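Local coordinates for protein NAD(P)H-flavin oxidoreductase (Staphylococcus epidermidis ATCC 12228, PDB 3GBH) that binds flavin mononucleotide and probably uses NAD(P)H to reduce it or a substrate, as a member of the nitroreductase family, at residues 37-40 and 41-45; 45-49 and 50-54; 73-76 and 77-80; 153-157 and 158-162; 192-195 and 196-199. All coordinates share one frame; numbering follows the deposited sequence.

Contact 1. Residues 37-40 and 41-45; sequences EIIT and KATKA
Lys41 N reaches back to Glu37 O at 3.1 Å, with an almost straight N-H...O angle of 173°, and the same i to i-4 step joins Ala42 N to Ile38 O at 3.0 Å and Thr43 N to Ile39 O. The helix ends at Ala42, and a type I beta turn from Ala42 to Ala45 carries the chain out. Thr43 suits this exit because its two branches do different work. With chi1 at 56°, OG1 sits between the backbone N and the carbonyl carbon and faces the last carbonyls, lying 3.0 Å from Ile39 O. Its methyl CG2 crosses Ile39 CG2 at 4.1 Å and also rests on Trp54, while Ile39 continues onto Ile56 and Val58. Ala42, with nothing beyond CB, lets the helix lie close against Met146 and Leu150 of helix 132-156. The stem of Lys41 runs back along the last turn, CG lying 3.6 Å from Glu37 O, before NZ leaves to bond Asn16 of the second subunit. Arg18 and Arg203 of that subunit take Lys44 O, which ties the end of the turn to it. The arrangement is the C-terminal end of an amphipathic helix, packed between sheet, long helix and partner subunit, and leading into the flavin pocket.

Contact 2. Residues 45-49 and 50-54; sequences APSSV and NMQPW. With FMN (flavin mononucleotide), chain E.
Ser47 points its hydroxyl into the bend made by 50-54, where OG accepts from Gln52 N at 3.0 Å. A chi1 of 62° sets OG between the backbone N and the carbonyl carbon, turned to the inside of the loop. Water 1, 2.7 Å from Ser47 OG, donates to Ala45 O and Asn50 OD1 and so ties three residues together. Ser47 CB approaches the Trp54 ring obliquely, 3.8 Å from CZ3. The rim of the indole is met differently: Ala45 O lies near its plane, 3.5 Å from CH2, whereas Gln52 CA and Pro53 CD lie over one face. This loop between helix 32-42 and strand 54-59 forms one wall of an FMN site at the interface with the second subunit, whose Arg18, Ser20 and Lys22 hydrogen-bond the flavin. Pro46 CB touches the ribityl O3' of FMN at 3.0 Å, and Ser48 CB lies 4.1 Å from C6 of its dimethylbenzene ring. Asn50, with CG anti to its own N (chi1 -160°), carries OD1 to water 1, while ND2 bonds Val202 O of the second subunit. Elsewhere in the loop, Val49 and Met51 (present as selenomethionine) run side by side, CG2 to CE 3.8 Å, an apolar pair packed against Ile123 of helix 113-128.

Contact 3. Residues 73-76 and 77-80; sequences GFNS and RQLT. With FMN (flavin mononucleotide), chain H.
Asn75 and Gln78 meet through their amides just where the chain enters helix 76-81, and Asn75 carries the contact on to the flavin. Its CB, the first atom out, passes beside the Gln78 amide, 3.9 Å from OE1. A chi1 of -65° places CG anti to the carbonyl carbon, which swings the amide off the helix start and toward the pyrimidine edge of FMN. There OD1 accepts from the flavin N3 at 2.8 Å, and ND2 donates to O4 at 3.1 Å and also to Gly166 O. A primary amide suits this place because one group both accepts and donates, matching the N3-H and C4=O side by side on the isoalloxazine; the paired bonds fix which end of the amide is which. OD1 has a second, weak partner in Gln78 NE2, whose N-H...O angle is just 127°, the two amide planes standing 74° apart. Gln78 is bent at chi2 to bring NE2 there, and its stronger bond runs to Asn162. NE2 also lies 3.1 Å from the flavin O2.

Behind them the helix begins in regular fashion. Leu79 N bonds Asn75 O, while Ser76 O is gripped by both Thr80 N at 2.9 Å and Thr80 OG1, which arrive from opposite faces of its carbonyl plane. Asn75 holds the N-cap position, its side chain being spent on the cofactor. The short helix sits between helix 62-68 and strand 84-91 along the chain, with Asn75 and Gln78 packed on Ile164 of strand 160-164 and Lys65 of helix 62-68 bonding Leu79 O.

Contact 4. Residues 153-157 and 158-162; sequences TAKAH and GYDTN. With FMN (flavin mononucleotide), chain H.
Gly158 and Tyr159 turn back on the last turn of helix 132-156, Gly158 N bonding Lys155 O at 3.0 Å and Tyr159 N bonding Ala154 O. Gly158 takes phi 100°, where a CB would run into His157 O, so glycine is the natural residue here. Tyr159 then lays its ring beside the helix end: CD2 lies 3.8 Å from His157 CB, and His157 O stands over one face toward the rim. Its hydroxyl goes on to Tyr28, while His157 ND1 is held by Glu34. Lys155 folds its long chain over the turn, bent at chi2, chi3 and chi4, and thereby brings NZ to Tyr159 O at 3.1 Å, above that carbonyl's plane. The chain lies alongside Asp160, CD 3.4 Å from OD1, and NZ completes a salt bridge to OD2 at 3.6 Å. Water 2, 2.7 Å from Lys155 NZ, donates to Gly158 O, so the ammonium has several partners. Inward, the small Ala154 CB packs on Thr161 CG2 at 3.9 Å, against Ile191 of strand 183-192. This is a Schellman motif ending the long helix, and it launches strand 160-164, whose Asn162 lies in the FMN pocket.

Contact 5. Residues 192-195 and 196-199; sequences GKKA and QDAH
Lys194 and Asp197 form the single charged pair of this bend: NZ donates to OD1 at 2.6 Å in a hydrogen-bonded salt bridge. The ammonium meets OD1 nearly along its C-O bond. Lys194 gets there with a fully extended tail beyond CG, while chi1 of 79° puts CG between the backbone N and the carbonyl carbon and aims the tail forward over the bend. Asp197 turns its carboxylate back from the next corner, and the two side chains cross, so that the methylene CE also comes to 3.1 Å from OD1. A long flexible lysine and a short aspartate suit such a place, since the one spans the bend and the other offers a compact charge close to the backbone. Because the residues involved are exposed, solvent probably screens the pair.

Water-mediated bonding is slighter. Water 4 accepts from Ala198 N at 2.9 Å and, weakly, from Lys194 NZ, linking the ammonium to the backbone just after Asp197.

Van der Waals contacts are those of adjoining residues. Gln196 CG lies 3.4 Å from Ala195 O, its extended chain turned away from the charged pair, and the small Ala195 adds little bulk to the corner.

The bend follows strand 183-192, whose last residue, Gly192, pairs by backbone with Asp160 of strand 160-164. Ala195 makes backbone bonds with Val23, the Lys194 side chain packs on Val21, and beyond 199 the chain runs toward strand 210-212.

Two FMN sites organise these contacts. Contact 2 lines one, and contacts 3 and 4 share the other, the centres of contacts 2 and 3 being about 30 Å apart on opposite sides of the chain's centre. Contact 1 leads directly into contact 2 through Ala45, and Thr43 CG2 touches Trp54 NE1 at 3.5 Å. Contact 1 also packs on contact 4, where Ile38 CD1 meets Tyr159 CD2 at 3.8 Å. Contacts 3 and 4 join beside the flavin through a probable hydrogen bond, Gln78 NE2 to Asn162 OD1 at 2.9 Å. Contact 5 adjoins contact 4 at the sheet, Asp160 N probably bonding Gly192 O at 2.9 Å, while the side chain of Asp197 stays about 10 Å from FMN.

Contact 1. Residues 37-40 and 41-45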
# COMPACT_ATOMS: atom_id res chain seq x y z
N GLU B 37 19.87 23.69 15.34
CA GLU B 37 19.41 22.80 14.27
C GLU B 37 17.98 22.37 14.49
O GLU B 37 17.14 22.44 13.59
CB GLU B 37 20.27 21.53 14.18
CG GLU B 37 21.62 21.72 13.60
CD GLU B 37 22.46 20.41 13.62
OE1 GLU B 37 21.84 19.33 13.72
OE2 GLU B 37 23.71 20.47 13.52
N ILE B 38 17.68 21.95 15.72
CA ILE B 38 16.32 21.60 16.11
C ILE B 38 15.34 22.74 15.87
O ILE B 38 14.29 22.54 15.28
CB ILE B 38 16.29 21.13 17.59
CG1 ILE B 38 17.04 19.79 17.73
CG2 ILE B 38 14.86 21.04 18.08
CD1 ILE B 38 17.33 19.39 19.21
N ILE B 39 15.66 23.94 16.32
CA ILE B 39 14.74 25.08 16.14
C ILE B 39 14.64 25.50 14.66
O ILE B 39 13.56 25.84 14.17
CB ILE B 39 15.16 26.26 17.03
CG1 ILE B 39 14.97 25.87 18.51
CG2 ILE B 39 14.33 27.53 16.70
CD1 ILE B 39 15.68 26.82 19.48
N THR B 40 15.75 25.47 13.94
CA THR B 40 15.71 25.77 12.52
C THR B 40 14.67 24.86 11.79
O THR B 40 13.83 25.36 11.06
CB THR B 40 17.11 25.63 11.90
OG1 THR B 40 18.00 26.58 12.51
CG2 THR B 40 17.09 25.87 10.37
N LYS B 41 14.73 23.54 12.02
CA LYS B 41 13.76 22.60 11.44
C LYS B 41 12.35 22.80 11.89
O LYS B 41 11.42 22.67 11.12
CB LYS B 41 14.14 21.16 11.76
CG LYS B 41 15.32 20.69 11.04
CD LYS B 41 14.95 20.21 9.64
CE LYS B 41 16.20 20.00 8.78
NZ LYS B 41 15.95 20.50 7.40
N ALA B 42 12.16 23.08 13.17
CA ALA B 42 10.84 23.26 13.72
C ALA B 42 10.12 24.46 13.08
O ALA B 42 8.91 24.42 12.82
CB ALA B 42 10.93 23.44 15.23
N THR B 43 10.86 25.53 12.84
CA THR B 43 10.26 26.77 12.34
C THR B 43 10.02 26.74 10.83
O THR B 43 9.54 27.72 10.26
CB THR B 43 11.12 27.98 12.71
OG1 THR B 43 12.44 27.78 12.20
CG2 THR B 43 11.14 28.16 14.22
N LYS B 44 10.31 25.60 10.18
CA LYS B 44 9.78 25.29 8.83
C LYS B 44 8.29 24.96 8.83
O LYS B 44 7.69 24.81 7.77
CB LYS B 44 10.56 24.15 8.16
CG LYS B 44 11.96 24.52 7.77
CD LYS B 44 12.81 23.33 7.20
CE LYS B 44 12.35 22.91 5.81
NZ LYS B 44 12.59 24.00 4.84
N ALA B 45 7.70 24.83 10.01
CA ALA B 45 6.26 24.69 10.19
C ALA B 45 5.53 25.80 9.46
O ALA B 45 6.05 26.91 9.32
CB ALA B 45 5.92 24.76 11.69

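Contact 2. Residues 45-49 and 50-54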
# COMPACT_ATOMS: atom_id res chain seq x y z
N ALA B 45 7.70 24.83 10.01
CA ALA B 45 6.26 24.69 10.19
C ALA B 45 5.53 25.80 9.46
O ALA B 45 6.05 26.91 9.32
CB ALA B 45 5.92 24.76 11.69
N PRO B 46 4.29 25.53 9.03
CA PRO B 46 3.51 26.56 8.39
C PRO B 46 2.89 27.49 9.43
O PRO B 46 2.77 27.14 10.60
CB PRO B 46 2.41 25.77 7.67
CG PRO B 46 2.20 24.58 8.55
CD PRO B 46 3.54 24.27 9.16
N SER B 47 2.49 28.67 8.99
CA SER B 47 1.78 29.60 9.84
C SER B 47 0.88 30.46 8.99
O SER B 47 1.10 30.62 7.78
CB SER B 47 2.76 30.47 10.62
OG SER B 47 3.54 31.26 9.73
N SER B 48 -0.13 31.04 9.63
CA SER B 48 -1.12 31.85 8.92
C SER B 48 -0.36 33.01 8.26
O SER B 48 0.44 33.68 8.90
CB SER B 48 -2.22 32.32 9.91
OG SER B 48 -3.15 33.19 9.29
N VAL B 49 -0.60 33.22 6.96
CA VAL B 49 0.11 34.19 6.11
C VAL B 49 1.63 34.23 6.29
O VAL B 49 2.26 35.26 6.04
CB VAL B 49 -0.53 35.61 6.14
CG1 VAL B 49 -1.91 35.54 5.43
CG2 VAL B 49 -0.69 36.14 7.55
N ASN B 50 2.20 33.09 6.66
CA ASN B 50 3.63 32.95 6.92
C ASN B 50 4.19 33.97 7.91
O ASN B 50 5.35 34.36 7.82
CB ASN B 50 4.40 33.00 5.60
CG ASN B 50 5.79 32.38 5.71
OD1 ASN B 50 6.01 31.44 6.49
ND2 ASN B 50 6.72 32.92 4.94
N MSE B 51 3.37 34.37 8.88
CA MSE B 51 3.75 35.46 9.76
C MSE B 51 4.55 34.97 10.94
O MSE B 51 5.10 35.78 11.65
CB MSE B 51 2.54 36.27 10.19
CG MSE B 51 2.89 37.69 10.57
SE MSE B 51 3.51 38.73 9.04
CE MSE B 51 1.83 38.88 8.09
N GLN B 52 4.64 33.66 11.16
CA GLN B 52 5.63 33.11 12.09
C GLN B 52 5.62 33.81 13.45
O GLN B 52 6.60 34.39 13.86
CB GLN B 52 7.00 33.23 11.44
CG GLN B 52 7.11 32.45 10.14
CD GLN B 52 8.35 32.82 9.38
OE1 GLN B 52 9.49 32.56 9.83
NE2 GLN B 52 8.16 33.51 8.26
N PRO B 53 4.49 33.76 14.16
CA PRO B 53 4.35 34.55 15.40
C PRO B 53 5.00 33.93 16.66
O PRO B 53 4.90 34.51 17.78
CB PRO B 53 2.85 34.59 15.58
CG PRO B 53 2.38 33.24 15.09
CD PRO B 53 3.29 32.95 13.89
N TRP B 54 5.65 32.79 16.50
CA TRP B 54 6.19 32.05 17.63
C TRP B 54 7.46 32.70 18.13
O TRP B 54 8.28 33.17 17.33
CB TRP B 54 6.48 30.61 17.28
CG TRP B 54 7.07 30.41 15.91
CD1 TRP B 54 8.31 30.77 15.50
CD2 TRP B 54 6.42 29.83 14.77
NE1 TRP B 54 8.49 30.42 14.18
CE2 TRP B 54 7.34 29.85 13.71
CE3 TRP B 54 5.15 29.28 14.56
CZ2 TRP B 54 7.02 29.36 12.45
CZ3 TRP B 54 4.83 28.80 13.31
CH2 TRP B 54 5.76 28.82 12.28
N1 FMN E . -3.15 29.13 2.89
C2 FMN E . -4.20 29.44 2.06
O2 FMN E . -4.04 29.37 0.82
N3 FMN E . -5.42 29.84 2.60
C4 FMN E . -5.61 29.93 3.97
O4 FMN E . -6.73 30.29 4.38
C4A FMN E . -4.54 29.63 4.83
N5 FMN E . -4.65 29.74 6.22
C5A FMN E . -3.68 29.16 7.02
C6 FMN E . -3.93 28.97 8.38
C7 FMN E . -3.00 28.38 9.20
C7M FMN E . -3.30 28.16 10.67
C8 FMN E . -1.79 27.96 8.67
C8M FMN E . -0.80 27.30 9.56
C9 FMN E . -1.53 28.14 7.32
C9A FMN E . -2.47 28.75 6.47
N10 FMN E . -2.23 28.94 5.11
C10 FMN E . -3.30 29.25 4.28
C1' FMN E . -0.94 28.45 4.47
C2' FMN E . 0.18 29.43 4.81
O2' FMN E . 0.14 30.55 3.94
C3' FMN E . 1.51 28.73 4.63
O3' FMN E . 1.61 27.65 5.51
C4' FMN E . 2.70 29.66 4.80
O4' FMN E . 2.62 30.58 3.72
C5' FMN E . 4.00 28.86 4.79
O5' FMN E . 4.18 28.16 3.55
P FMN E . 4.36 26.57 3.53
O1P FMN E . 4.47 26.10 2.08
O2P FMN E . 3.16 25.94 4.19
O3P FMN E . 5.55 26.12 4.30
O HOH W 1 5.54 29.75 8.68

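Contact 3. Residues 73-76 and 77-80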
# COMPACT_ATOMS: atom_id res chain seq x y z
N GLY B 73 5.21 24.80 39.30
CA GLY B 73 4.29 24.04 40.16
C GLY B 73 4.66 22.59 40.30
O GLY B 73 5.77 22.28 40.73
N PHE B 74 3.76 21.68 39.91
CA PHE B 74 4.00 20.26 40.09
C PHE B 74 4.87 19.71 38.96
O PHE B 74 5.18 18.52 38.97
CB PHE B 74 2.70 19.44 40.22
CG PHE B 74 1.87 19.81 41.44
CD1 PHE B 74 2.24 19.38 42.71
CD2 PHE B 74 0.73 20.61 41.30
CE1 PHE B 74 1.49 19.73 43.83
CE2 PHE B 74 -0.03 20.97 42.42
CZ PHE B 74 0.35 20.53 43.68
N ASN B 75 5.28 20.56 38.02
CA ASN B 75 6.22 20.16 36.98
C ASN B 75 7.71 20.46 37.32
O ASN B 75 8.55 20.73 36.45
CB ASN B 75 5.77 20.79 35.66
CG ASN B 75 4.44 20.24 35.19
OD1 ASN B 75 4.33 19.05 34.97
ND2 ASN B 75 3.44 21.10 35.03
N SER B 76 8.04 20.42 38.62
CA SER B 76 9.34 20.85 39.09
C SER B 76 10.46 19.90 38.66
O SER B 76 11.57 20.33 38.37
CB SER B 76 9.36 21.00 40.62
OG SER B 76 9.13 19.73 41.23
N ARG B 77 10.16 18.61 38.57
CA ARG B 77 11.21 17.66 38.19
C ARG B 77 11.63 17.84 36.74
O ARG B 77 12.82 17.75 36.43
CB ARG B 77 10.79 16.22 38.45
CG ARG B 77 11.99 15.32 38.57
CD ARG B 77 11.71 14.08 39.37
NE ARG B 77 12.96 13.35 39.61
CZ ARG B 77 13.07 12.03 39.72
NH1 ARG B 77 12.00 11.24 39.59
NH2 ARG B 77 14.26 11.49 39.95
N GLN B 78 10.65 18.08 35.86
CA GLN B 78 10.96 18.30 34.46
C GLN B 78 11.83 19.55 34.35
O GLN B 78 12.83 19.53 33.66
CB GLN B 78 9.70 18.48 33.59
CG GLN B 78 8.78 17.27 33.48
CD GLN B 78 7.65 17.34 34.49
OE1 GLN B 78 7.88 17.55 35.67
NE2 GLN B 78 6.42 17.20 34.00
N LEU B 79 11.44 20.62 35.05
CA LEU B 79 12.21 21.87 35.02
C LEU B 79 13.64 21.69 35.51
O LEU B 79 14.60 22.14 34.86
CB LEU B 79 11.54 22.95 35.88
CG LEU B 79 12.27 24.31 35.86
CD1 LEU B 79 12.29 24.93 34.42
CD2 LEU B 79 11.64 25.24 36.84
N THR B 80 13.78 21.07 36.68
CA THR B 80 15.09 20.79 37.27
C THR B 80 16.02 19.96 36.40
O THR B 80 17.20 20.32 36.20
CB THR B 80 14.91 20.04 38.58
OG1 THR B 80 14.24 20.90 39.51
CG2 THR B 80 16.28 19.57 39.15
N1 FMN H . 2.47 16.60 31.25
C2 FMN H . 2.92 16.97 32.51
O2 FMN H . 3.59 16.20 33.21
N3 FMN H . 2.60 18.21 32.99
C4 FMN H . 1.84 19.11 32.23
O4 FMN H . 1.56 20.23 32.70
C4A FMN H . 1.39 18.73 30.98
N5 FMN H . 0.60 19.57 30.20
C5A FMN H . 0.44 19.32 28.85
C6 FMN H . -0.03 20.31 27.98
C7 FMN H . -0.18 20.06 26.64
C7M FMN H . -0.69 21.14 25.72
C8 FMN H . 0.12 18.79 26.14
C8M FMN H . -0.02 18.44 24.69
C9 FMN H . 0.58 17.80 26.99
C9A FMN H . 0.76 18.04 28.36
N10 FMN H . 1.25 17.06 29.23
C10 FMN H . 1.70 17.45 30.49
C1' FMN H . 1.67 15.70 28.71
C2' FMN H . 0.40 14.88 28.46
O2' FMN H . -0.12 14.38 29.68
C3' FMN H . 0.72 13.74 27.49
O3' FMN H . 1.06 14.29 26.24
C4' FMN H . -0.42 12.74 27.31
O4' FMN H . -0.65 12.07 28.55
C5' FMN H . -0.07 11.74 26.21
O5' FMN H . 1.11 11.02 26.57
P FMN H . 2.38 11.03 25.60
O1P FMN H . 3.46 10.16 26.18
O2P FMN H . 2.80 12.45 25.42
O3P FMN H . 1.99 10.49 24.24

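Contact 4. Residues 153-157 and 158-162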
# COMPACT_ATOMS: atom_id res chain seq x y z
N THR B 153 11.39 16.63 15.78
CA THR B 153 12.80 16.86 15.41
C THR B 153 13.72 16.58 16.58
O THR B 153 14.78 15.98 16.42
CB THR B 153 13.06 18.30 14.87
OG1 THR B 153 12.15 18.55 13.79
CG2 THR B 153 14.51 18.42 14.35
N ALA B 154 13.31 17.00 17.78
CA ALA B 154 14.10 16.70 18.98
C ALA B 154 14.29 15.19 19.11
O ALA B 154 15.42 14.68 19.32
CB ALA B 154 13.41 17.30 20.23
N LYS B 155 13.20 14.45 18.92
CA LYS B 155 13.27 12.98 18.97
C LYS B 155 14.17 12.40 17.88
O LYS B 155 14.89 11.42 18.12
CB LYS B 155 11.88 12.37 18.91
CG LYS B 155 11.84 10.88 19.14
CD LYS B 155 11.92 10.53 20.60
CE LYS B 155 12.76 9.31 20.86
NZ LYS B 155 14.09 9.74 21.30
N ALA B 156 14.16 12.99 16.69
CA ALA B 156 15.02 12.51 15.60
C ALA B 156 16.50 12.68 15.94
O ALA B 156 17.38 11.92 15.46
CB ALA B 156 14.67 13.24 14.29
N HIS B 157 16.79 13.68 16.76
CA HIS B 157 18.15 13.93 17.26
C HIS B 157 18.53 13.08 18.45
O HIS B 157 19.67 13.15 18.92
CB HIS B 157 18.32 15.40 17.65
CG HIS B 157 18.50 16.31 16.48
ND1 HIS B 157 19.66 17.03 16.29
CD2 HIS B 157 17.67 16.64 15.48
CE1 HIS B 157 19.53 17.76 15.19
NE2 HIS B 157 18.33 17.55 14.68
N GLY B 158 17.60 12.30 18.95
CA GLY B 158 17.90 11.35 20.04
C GLY B 158 17.46 11.89 21.41
O GLY B 158 17.68 11.25 22.43
N TYR B 159 16.83 13.06 21.40
CA TYR B 159 16.35 13.70 22.64
C TYR B 159 14.90 13.32 22.91
O TYR B 159 14.25 12.69 22.07
CB TYR B 159 16.51 15.23 22.55
CG TYR B 159 17.93 15.63 22.38
CD1 TYR B 159 18.88 15.23 23.29
CD2 TYR B 159 18.35 16.39 21.29
CE1 TYR B 159 20.21 15.57 23.14
CE2 TYR B 159 19.69 16.74 21.13
CZ TYR B 159 20.61 16.33 22.07
OH TYR B 159 21.98 16.64 21.96
N ASP B 160 14.42 13.66 24.10
CA ASP B 160 13.03 13.51 24.43
C ASP B 160 12.48 14.80 24.98
O ASP B 160 13.25 15.68 25.38
CB ASP B 160 12.84 12.37 25.41
CG ASP B 160 12.92 11.01 24.73
OD1 ASP B 160 11.92 10.65 24.04
OD2 ASP B 160 13.97 10.33 24.83
N THR B 161 11.16 14.90 24.97
CA THR B 161 10.47 16.09 25.42
C THR B 161 9.25 15.76 26.26
O THR B 161 8.80 14.60 26.31
CB THR B 161 9.98 16.94 24.23
OG1 THR B 161 9.12 16.16 23.40
CG2 THR B 161 11.17 17.51 23.44
N ASN B 162 8.72 16.80 26.89
CA ASN B 162 7.44 16.74 27.65
C ASN B 162 6.76 18.07 27.44
O ASN B 162 7.26 19.11 27.93
CB ASN B 162 7.69 16.47 29.13
CG ASN B 162 6.40 16.42 29.99
OD1 ASN B 162 6.49 16.64 31.18
ND2 ASN B 162 5.25 16.11 29.40
N1 FMN H . 2.47 16.60 31.25
C2 FMN H . 2.92 16.97 32.51
O2 FMN H . 3.59 16.20 33.21
N3 FMN H . 2.60 18.21 32.99
C4 FMN H . 1.84 19.11 32.23
O4 FMN H . 1.56 20.23 32.70
C4A FMN H . 1.39 18.73 30.98
N5 FMN H . 0.60 19.57 30.20
C5A FMN H . 0.44 19.32 28.85
C6 FMN H . -0.03 20.31 27.98
C7 FMN H . -0.18 20.06 26.64
C7M FMN H . -0.69 21.14 25.72
C8 FMN H . 0.12 18.79 26.14
C8M FMN H . -0.02 18.44 24.69
C9 FMN H . 0.58 17.80 26.99
C9A FMN H . 0.76 18.04 28.36
N10 FMN H . 1.25 17.06 29.23
C10 FMN H . 1.70 17.45 30.49
C1' FMN H . 1.67 15.70 28.71
C2' FMN H . 0.40 14.88 28.46
O2' FMN H . -0.12 14.38 29.68
C3' FMN H . 0.72 13.74 27.49
O3' FMN H . 1.06 14.29 26.24
C4' FMN H . -0.42 12.74 27.31
O4' FMN H . -0.65 12.07 28.55
C5' FMN H . -0.07 11.74 26.21
O5' FMN H . 1.11 11.02 26.57
P FMN H . 2.38 11.03 25.60
O1P FMN H . 3.46 10.16 26.18
O2P FMN H . 2.80 12.45 25.42
O3P FMN H . 1.99 10.49 24.24
O HOH W 2 16.35 8.36 21.59
O HOH W 3 22.32 14.52 19.51

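Contact 5. Residues 192-195 and 196-199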
# COMPACT_ATOMS: atom_id res chain seq x y z
N GLY B 192 15.53 17.23 26.80
CA GLY B 192 16.77 16.73 27.32
C GLY B 192 16.96 15.30 26.90
O GLY B 192 16.21 14.78 26.05
N LYS B 193 17.95 14.67 27.51
CA LYS B 193 18.23 13.25 27.32
C LYS B 193 17.48 12.49 28.40
O LYS B 193 17.61 12.81 29.58
CB LYS B 193 19.73 13.01 27.45
CG LYS B 193 20.16 11.58 27.26
CD LYS B 193 21.69 11.49 27.19
CE LYS B 193 22.19 10.05 27.02
NZ LYS B 193 21.80 9.18 28.17
N LYS B 194 16.73 11.46 28.01
CA LYS B 194 15.89 10.74 28.99
C LYS B 194 16.71 10.02 30.05
O LYS B 194 17.76 9.44 29.73
CB LYS B 194 14.91 9.77 28.31
CG LYS B 194 15.47 8.45 27.84
CD LYS B 194 14.35 7.60 27.20
CE LYS B 194 14.84 6.24 26.70
NZ LYS B 194 13.71 5.44 26.14
N ALA B 195 16.26 10.08 31.31
CA ALA B 195 16.86 9.27 32.39
C ALA B 195 15.89 8.16 32.81
O ALA B 195 16.32 7.21 33.42
CB ALA B 195 17.22 10.12 33.58
N GLN B 196 14.60 8.30 32.49
CA GLN B 196 13.62 7.22 32.65
C GLN B 196 12.70 7.14 31.45
O GLN B 196 12.30 8.14 30.92
CB GLN B 196 12.74 7.49 33.87
CG GLN B 196 13.38 7.12 35.19
CD GLN B 196 12.51 7.51 36.40
OE1 GLN B 196 13.03 7.84 37.47
NE2 GLN B 196 11.18 7.48 36.22
N ASP B 197 12.34 5.93 31.04
CA ASP B 197 11.39 5.73 29.93
C ASP B 197 10.05 6.40 30.22
O ASP B 197 9.57 6.36 31.35
CB ASP B 197 11.14 4.23 29.72
CG ASP B 197 12.27 3.53 28.97
OD1 ASP B 197 13.09 4.17 28.29
OD2 ASP B 197 12.30 2.29 29.05
N ALA B 198 9.44 7.00 29.21
CA ALA B 198 8.04 7.44 29.31
C ALA B 198 7.09 6.27 29.59
O ALA B 198 7.37 5.14 29.19
CB ALA B 198 7.63 8.11 28.02
N HIS B 199 5.98 6.55 30.27
CA HIS B 199 4.85 5.62 30.28
C HIS B 199 4.15 5.61 28.91
O HIS B 199 3.91 6.68 28.31
CB HIS B 199 3.82 6.01 31.33
CG HIS B 199 4.32 5.86 32.73
ND1 HIS B 199 4.68 4.63 33.26
CD2 HIS B 199 4.53 6.77 33.71
CE1 HIS B 199 5.09 4.80 34.50
NE2 HIS B 199 5.01 6.09 34.80
O HOH W 4 10.52 6.71 26.52